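Long-range contact in conserved hypothetical protein (Staphylococcus aureus subsp. aureus, PDB 1TSJ), which is of unknown function but belongs to a 3-demethylubiquinone-9 3-methyltransferase family of the glyoxalase clan: residues N14-T24 against D45-L56. Numbering follows the deposited sequence.
Sequences NQAEEAVKLYT and DPGTVQHSIFTL
Helix 16-26 packs on strand 49-56 in the beta-alpha-beta-beta-beta unit characteristic of the glyoxalase clan, with Val20 lying on the ring of Phe54. Helix segment 16-24 and strand 51-56 run in nearly the same direction, 24° apart, with their axes 9.0 Å from each other at closest approach. Methyl CG2 of Val20 sits over one face of the Phe54 ring, offset toward its rim. It is 4.1 Å from the ring centroid, a CH-pi contact. A chi1 of 59° tucks the Phe54 ring back over its own backbone, where one face meets the Val20 methyl. Ile32 and Met35 of strand 31-37 and Ala63 of strand 59-64 also touch Val20.

Toward the start of the helix, Ala16 CB meets Val49 CB at 3.7 Å. The CG2 branch of Val49 lies against the same methyl and reaches the backbone N of Glu17. Farther along the helix, Leu56 points its CD2 methyl at Tyr23, 3.8 Å from Tyr23 O and 3.9 Å from Tyr23 CB.

The polar contacts gather at the N-terminal end of the helix, beside the type II turn from Asp45 to Thr48. Thr48 OG1 donates to Asn14 OD1 over 3.3 Å. The hydroxyl approaches from above the amide carbonyl plane, 36° out of it. Lys37 NZ forms a salt bridge to Glu17 OE1 and a hydrogen bond to Gly47 O. The buried Ser52 OG lies near Val20 CG2 but bonds to Thr34 O.

The contact thus rests mainly on apolar packing: Val20 on the Phe54 ring, Ala16 on Val49 and Leu56 on Tyr23. Its direct polar link is a single long hydrogen bond with off-plane geometry. Lys37, bonded to Glu17 on the helix and Gly47 in the turn, adds a second polar connection.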
ATOM      1  N   ASN A  14      -2.304   3.086 -15.544  1.00 46.86           N
ATOM      2  CA  ASN A  14      -2.311   4.499 -15.243  1.00 45.88           C
ATOM      3  C   ASN A  14      -3.742   4.796 -15.187  1.00 44.72           C
ATOM      4  O   ASN A  14      -4.255   5.493 -15.998  1.00 42.99           O
ATOM      5  CB  ASN A  14      -1.606   5.215 -16.315  1.00 45.69           C
ATOM      6  CG  ASN A  14      -0.161   4.818 -16.361  1.00 48.44           C
ATOM      7  OD1 ASN A  14       0.669   5.164 -15.477  1.00 50.49           O
ATOM      8  ND2 ASN A  14       0.159   4.025 -17.357  1.00 53.28           N
ATOM      9  N   GLN A  15      -4.385   4.129 -14.240  1.00 43.79           N
ATOM     10  CA  GLN A  15      -5.802   4.136 -14.191  1.00 42.89           C
ATOM     11  C   GLN A  15      -6.339   4.343 -12.781  1.00 40.33           C
ATOM     12  O   GLN A  15      -7.515   4.081 -12.472  1.00 41.27           O
ATOM     13  CB  GLN A  15      -6.333   2.843 -14.816  1.00 43.90           C
ATOM     14  CG  GLN A  15      -5.923   2.560 -16.256  1.00 46.22           C
ATOM     15  CD  GLN A  15      -6.780   1.402 -16.793  1.00 51.04           C
ATOM     16  OE1 GLN A  15      -7.836   1.630 -17.417  1.00 51.23           O
ATOM     17  NE2 GLN A  15      -6.355   0.156 -16.500  1.00 54.69           N
ATOM     18  N   ALA A  16      -5.494   4.855 -11.926  1.00 37.23           N
ATOM     19  CA  ALA A  16      -5.873   4.907 -10.542  1.00 35.31           C
ATOM     20  C   ALA A  16      -6.910   5.987 -10.303  1.00 32.98           C
ATOM     21  O   ALA A  16      -7.851   5.756  -9.622  1.00 32.88           O
ATOM     22  CB  ALA A  16      -4.632   5.132  -9.647  1.00 35.69           C
ATOM     23  N   GLU A  17      -6.720   7.172 -10.847  1.00 31.04           N
ATOM     24  CA  GLU A  17      -7.707   8.237 -10.639  1.00 30.32           C
ATOM     25  C   GLU A  17      -9.124   7.869 -11.101  1.00 28.42           C
ATOM     26  O   GLU A  17     -10.093   8.065 -10.387  1.00 27.84           O
ATOM     27  CB  GLU A  17      -7.176   9.505 -11.248  1.00 30.78           C
ATOM     28  CG  GLU A  17      -8.034  10.667 -10.999  1.00 34.63           C
ATOM     29  CD  GLU A  17      -7.371  12.017 -11.354  1.00 42.27           C
ATOM     30  OE1 GLU A  17      -6.785  12.249 -12.454  1.00 44.29           O
ATOM     31  OE2 GLU A  17      -7.485  12.924 -10.519  1.00 51.01           O
ATOM     32  N   GLU A  18      -9.224   7.243 -12.242  1.00 27.25           N
ATOM     33  CA  GLU A  18     -10.471   6.637 -12.674  1.00 29.76           C
ATOM     34  C   GLU A  18     -11.029   5.490 -11.770  1.00 26.83           C
ATOM     35  O   GLU A  18     -12.254   5.480 -11.538  1.00 26.33           O
ATOM     36  CB  GLU A  18     -10.336   6.043 -14.127  1.00 30.46           C
ATOM     37  CG  GLU A  18      -9.097   6.510 -14.979  1.00 37.65           C
ATOM     38  CD  GLU A  18      -8.784   5.642 -16.283  1.00 39.25           C
ATOM     39  OE1 GLU A  18      -7.584   5.815 -16.924  1.00 45.19           O
ATOM     40  OE2 GLU A  18      -9.743   4.771 -16.647  1.00 49.51           O
ATOM     41  N   ALA A  19     -10.189   4.468 -11.424  1.00 24.04           N
ATOM     42  CA  ALA A  19     -10.575   3.375 -10.566  1.00 22.43           C
ATOM     43  C   ALA A  19     -11.101   3.938  -9.282  1.00 21.92           C
ATOM     44  O   ALA A  19     -12.264   3.704  -8.911  1.00 22.62           O
ATOM     45  CB  ALA A  19      -9.436   2.562 -10.218  1.00 23.58           C
ATOM     46  N   VAL A  20     -10.282   4.729  -8.588  1.00 19.90           N
ATOM     47  CA  VAL A  20     -10.766   5.430  -7.378  1.00 18.59           C
ATOM     48  C   VAL A  20     -12.093   6.132  -7.556  1.00 19.31           C
ATOM     49  O   VAL A  20     -12.961   6.006  -6.719  1.00 19.13           O
ATOM     50  CB  VAL A  20      -9.740   6.437  -6.955  1.00 17.45           C
ATOM     51  CG1 VAL A  20     -10.221   7.300  -5.911  1.00 17.12           C
ATOM     52  CG2 VAL A  20      -8.608   5.703  -6.417  1.00 18.46           C
ATOM     53  N   LYS A  21     -12.209   6.914  -8.643  1.00 22.24           N
ATOM     54  CA  LYS A  21     -13.410   7.756  -8.965  1.00 22.65           C
ATOM     55  C   LYS A  21     -14.624   6.905  -9.096  1.00 21.69           C
ATOM     56  O   LYS A  21     -15.707   7.241  -8.584  1.00 20.40           O
ATOM     57  CB  LYS A  21     -13.229   8.586 -10.221  1.00 23.75           C
ATOM     58  CG  LYS A  21     -14.347   9.730 -10.391  1.00 28.63           C
ATOM     59  CD  LYS A  21     -14.901   9.800 -11.883  1.00 36.43           C
ATOM     60  CE  LYS A  21     -15.772   8.416 -12.058  1.00 40.38           C
ATOM     61  NZ  LYS A  21     -16.471   8.021 -13.302  1.00 40.17           N
ATOM     62  N   LEU A  22     -14.354   5.737  -9.625  1.00 21.65           N
ATOM     63  CA  LEU A  22     -15.372   4.710  -9.861  1.00 24.27           C
ATOM     64  C   LEU A  22     -15.853   4.067  -8.605  1.00 24.07           C
ATOM     65  O   LEU A  22     -17.107   3.835  -8.392  1.00 26.84           O
ATOM     66  CB  LEU A  22     -14.824   3.605 -10.822  1.00 25.83           C
ATOM     67  CG  LEU A  22     -15.814   2.444 -11.117  1.00 29.90           C
ATOM     68  CD1 LEU A  22     -16.977   3.104 -11.799  1.00 31.92           C
ATOM     69  CD2 LEU A  22     -15.302   1.180 -11.991  1.00 27.66           C
ATOM     70  N   TYR A  23     -14.925   3.714  -7.738  1.00 22.29           N
ATOM     71  CA  TYR A  23     -15.399   2.983  -6.571  1.00 21.73           C
ATOM     72  C   TYR A  23     -16.016   3.914  -5.503  1.00 21.74           C
ATOM     73  O   TYR A  23     -16.970   3.626  -4.795  1.00 20.20           O
ATOM     74  CB  TYR A  23     -14.224   2.194  -5.947  1.00 21.96           C
ATOM     75  CG  TYR A  23     -13.482   1.294  -6.856  1.00 21.46           C
ATOM     76  CD1 TYR A  23     -12.131   1.119  -6.720  1.00 19.90           C
ATOM     77  CD2 TYR A  23     -14.136   0.603  -7.890  1.00 23.68           C
ATOM     78  CE1 TYR A  23     -11.475   0.307  -7.607  1.00 21.33           C
ATOM     79  CE2 TYR A  23     -13.438  -0.281  -8.745  1.00 22.35           C
ATOM     80  CZ  TYR A  23     -12.121  -0.392  -8.597  1.00 22.97           C
ATOM     81  OH  TYR A  23     -11.387  -1.236  -9.448  1.00 27.11           O
ATOM     82  N   THR A  24     -15.355   5.028  -5.336  1.00 24.13           N
ATOM     83  CA  THR A  24     -15.800   6.142  -4.473  1.00 25.91           C
ATOM     84  C   THR A  24     -17.276   6.510  -4.796  1.00 24.48           C
ATOM     85  O   THR A  24     -18.103   6.708  -3.945  1.00 24.13           O
ATOM     86  CB  THR A  24     -14.685   7.353  -4.696  1.00 27.91           C
ATOM     87  OG1 THR A  24     -13.533   7.184  -3.743  1.00 32.25           O
ATOM     88  CG2 THR A  24     -15.305   8.657  -4.337  1.00 34.37           C
ATOM     89  N   ASP A  45       5.515   8.804 -14.493  1.00 53.40           N
ATOM     90  CA  ASP A  45       4.522   9.282 -15.530  1.00 54.17           C
ATOM     91  C   ASP A  45       3.628  10.351 -14.913  1.00 55.18           C
ATOM     92  O   ASP A  45       2.915  10.166 -13.864  1.00 57.32           O
ATOM     93  CB  ASP A  45       3.500   8.280 -16.138  1.00 53.56           C
ATOM     94  CG  ASP A  45       4.053   7.427 -17.253  1.00 55.41           C
ATOM     95  OD1 ASP A  45       5.287   7.469 -17.489  1.00 59.01           O
ATOM     96  OD2 ASP A  45       3.330   6.654 -17.955  1.00 56.69           O
ATOM     97  N   PRO A  46       3.660  11.503 -15.543  1.00 54.91           N
ATOM     98  CA  PRO A  46       3.068  12.700 -14.885  1.00 53.72           C
ATOM     99  C   PRO A  46       1.594  12.685 -14.969  1.00 52.11           C
ATOM    100  O   PRO A  46       1.056  12.260 -15.985  1.00 53.19           O
ATOM    101  CB  PRO A  46       3.667  13.888 -15.671  1.00 54.37           C
ATOM    102  CG  PRO A  46       4.303  13.247 -16.969  1.00 55.16           C
ATOM    103  CD  PRO A  46       4.379  11.766 -16.824  1.00 55.22           C
ATOM    104  N   GLY A  47       0.924  13.133 -13.928  1.00 49.78           N
ATOM    105  CA  GLY A  47      -0.536  13.104 -13.962  1.00 47.77           C
ATOM    106  C   GLY A  47      -1.027  11.773 -13.401  1.00 46.27           C
ATOM    107  O   GLY A  47      -2.180  11.664 -12.912  1.00 46.79           O
ATOM    108  N   THR A  48      -0.148  10.783 -13.385  1.00 43.48           N
ATOM    109  CA  THR A  48      -0.427   9.566 -12.658  1.00 42.59           C
ATOM    110  C   THR A  48      -0.469   9.644 -11.136  1.00 41.02           C
ATOM    111  O   THR A  48       0.147  10.526 -10.552  1.00 42.41           O
ATOM    112  CB  THR A  48       0.575   8.533 -13.042  1.00 43.32           C
ATOM    113  OG1 THR A  48       0.351   8.237 -14.437  1.00 43.36           O
ATOM    114  CG2 THR A  48       0.218   7.182 -12.328  1.00 46.02           C
ATOM    115  N   VAL A  49      -1.192   8.720 -10.481  1.00 38.68           N
ATOM    116  CA  VAL A  49      -1.295   8.748  -9.013  1.00 35.31           C
ATOM    117  C   VAL A  49      -0.027   8.183  -8.413  1.00 33.83           C
ATOM    118  O   VAL A  49       0.472   7.174  -8.843  1.00 31.51           O
ATOM    119  CB  VAL A  49      -2.541   8.026  -8.550  1.00 33.71           C
ATOM    120  CG1 VAL A  49      -2.524   7.964  -7.110  1.00 34.75           C
ATOM    121  CG2 VAL A  49      -3.708   8.806  -8.981  1.00 30.98           C
ATOM    122  N   GLN A  50       0.507   8.881  -7.450  1.00 33.61           N
ATOM    123  CA  GLN A  50       1.654   8.424  -6.708  1.00 36.05           C
ATOM    124  C   GLN A  50       1.145   7.894  -5.435  1.00 35.44           C
ATOM    125  O   GLN A  50       1.645   6.961  -4.883  1.00 34.98           O
ATOM    126  CB  GLN A  50       2.523   9.606  -6.340  1.00 36.63           C
ATOM    127  CG  GLN A  50       3.787   9.371  -5.451  1.00 39.36           C
ATOM    128  CD  GLN A  50       4.596  10.745  -5.321  1.00 43.92           C
ATOM    129  OE1 GLN A  50       5.884  10.747  -5.148  1.00 55.69           O
ATOM    130  NE2 GLN A  50       3.870  11.929  -5.483  1.00 49.74           N
ATOM    131  N   HIS A  51       0.156   8.560  -4.907  1.00 36.06           N
ATOM    132  CA  HIS A  51      -0.291   8.132  -3.638  1.00 37.44           C
ATOM    133  C   HIS A  51      -1.776   8.542  -3.560  1.00 36.02           C
ATOM    134  O   HIS A  51      -2.053   9.715  -3.740  1.00 36.13           O
ATOM    135  CB  HIS A  51       0.602   8.784  -2.535  1.00 39.39           C
ATOM    136  CG  HIS A  51       0.200   8.428  -1.099  1.00 47.64           C
ATOM    137  ND1 HIS A  51      -0.080   9.407  -0.126  1.00 53.01           N
ATOM    138  CD2 HIS A  51       0.051   7.201  -0.464  1.00 52.15           C
ATOM    139  CE1 HIS A  51      -0.376   8.794   1.026  1.00 54.30           C
ATOM    140  NE2 HIS A  51      -0.291   7.464   0.855  1.00 54.91           N
ATOM    141  N   SER A  52      -2.693   7.578  -3.281  1.00 33.93           N
ATOM    142  CA  SER A  52      -4.117   7.850  -2.953  1.00 31.56           C
ATOM    143  C   SER A  52      -4.505   7.067  -1.719  1.00 28.82           C
ATOM    144  O   SER A  52      -4.176   5.952  -1.563  1.00 26.90           O
ATOM    145  CB  SER A  52      -5.086   7.441  -4.116  1.00 32.67           C
ATOM    146  OG  SER A  52      -6.343   8.171  -4.087  1.00 35.61           O
ATOM    147  N   ILE A  53      -5.271   7.703  -0.869  1.00 27.06           N
ATOM    148  CA  ILE A  53      -5.930   7.069   0.215  1.00 25.21           C
ATOM    149  C   ILE A  53      -7.399   7.451   0.107  1.00 23.74           C
ATOM    150  O   ILE A  53      -7.747   8.618   0.132  1.00 24.41           O
ATOM    151  CB  ILE A  53      -5.388   7.580   1.512  1.00 24.82           C
ATOM    152  CG1 ILE A  53      -3.954   7.180   1.654  1.00 23.69           C
ATOM    153  CG2 ILE A  53      -6.162   7.051   2.658  1.00 24.14           C
ATOM    154  CD1 ILE A  53      -3.384   7.733   2.838  1.00 21.82           C
ATOM    155  N   PHE A  54      -8.251   6.452   0.046  1.00 21.26           N
ATOM    156  CA  PHE A  54      -9.646   6.680  -0.094  1.00 18.92           C
ATOM    157  C   PHE A  54     -10.410   5.775   0.849  1.00 19.60           C
ATOM    158  O   PHE A  54      -9.901   4.832   1.404  1.00 19.31           O
ATOM    159  CB  PHE A  54      -9.995   6.567  -1.575  1.00 16.36           C
ATOM    160  CG  PHE A  54      -9.683   5.245  -2.220  1.00 14.82           C
ATOM    161  CD1 PHE A  54      -8.462   4.914  -2.636  1.00 17.69           C
ATOM    162  CD2 PHE A  54     -10.680   4.296  -2.431  1.00 14.56           C
ATOM    163  CE1 PHE A  54      -8.256   3.572  -3.215  1.00 16.81           C
ATOM    164  CE2 PHE A  54     -10.462   3.125  -2.995  1.00 11.77           C
ATOM    165  CZ  PHE A  54      -9.289   2.749  -3.382  1.00 13.36           C
ATOM    166  N   THR A  55     -11.644   6.095   1.028  1.00 21.06           N
ATOM    167  CA  THR A  55     -12.613   5.325   1.810  1.00 22.36           C
ATOM    168  C   THR A  55     -13.649   4.624   0.923  1.00 22.16           C
ATOM    169  O   THR A  55     -13.948   5.104  -0.144  1.00 21.70           O
ATOM    170  CB  THR A  55     -13.295   6.352   2.691  1.00 23.36           C
ATOM    171  OG1 THR A  55     -12.343   6.771   3.679  1.00 27.43           O
ATOM    172  CG2 THR A  55     -14.207   5.760   3.537  1.00 27.48           C
ATOM    173  N   LEU A  56     -14.140   3.444   1.345  1.00 22.58           N
ATOM    174  CA  LEU A  56     -15.277   2.752   0.756  1.00 21.31           C
ATOM    175  C   LEU A  56     -15.972   2.190   1.958  1.00 22.60           C
ATOM    176  O   LEU A  56     -15.383   1.303   2.611  1.00 24.59           O
ATOM    177  CB  LEU A  56     -14.892   1.549  -0.102  1.00 19.64           C
ATOM    178  CG  LEU A  56     -13.986   1.785  -1.297  1.00 20.19           C
ATOM    179  CD1 LEU A  56     -13.717   0.534  -2.264  1.00 18.29           C
ATOM    180  CD2 LEU A  56     -14.520   2.804  -2.077  1.00 20.08           C
TER
HETATM  181  O   HOH W   1      -4.243  10.185 -12.833  1.00 30.06           O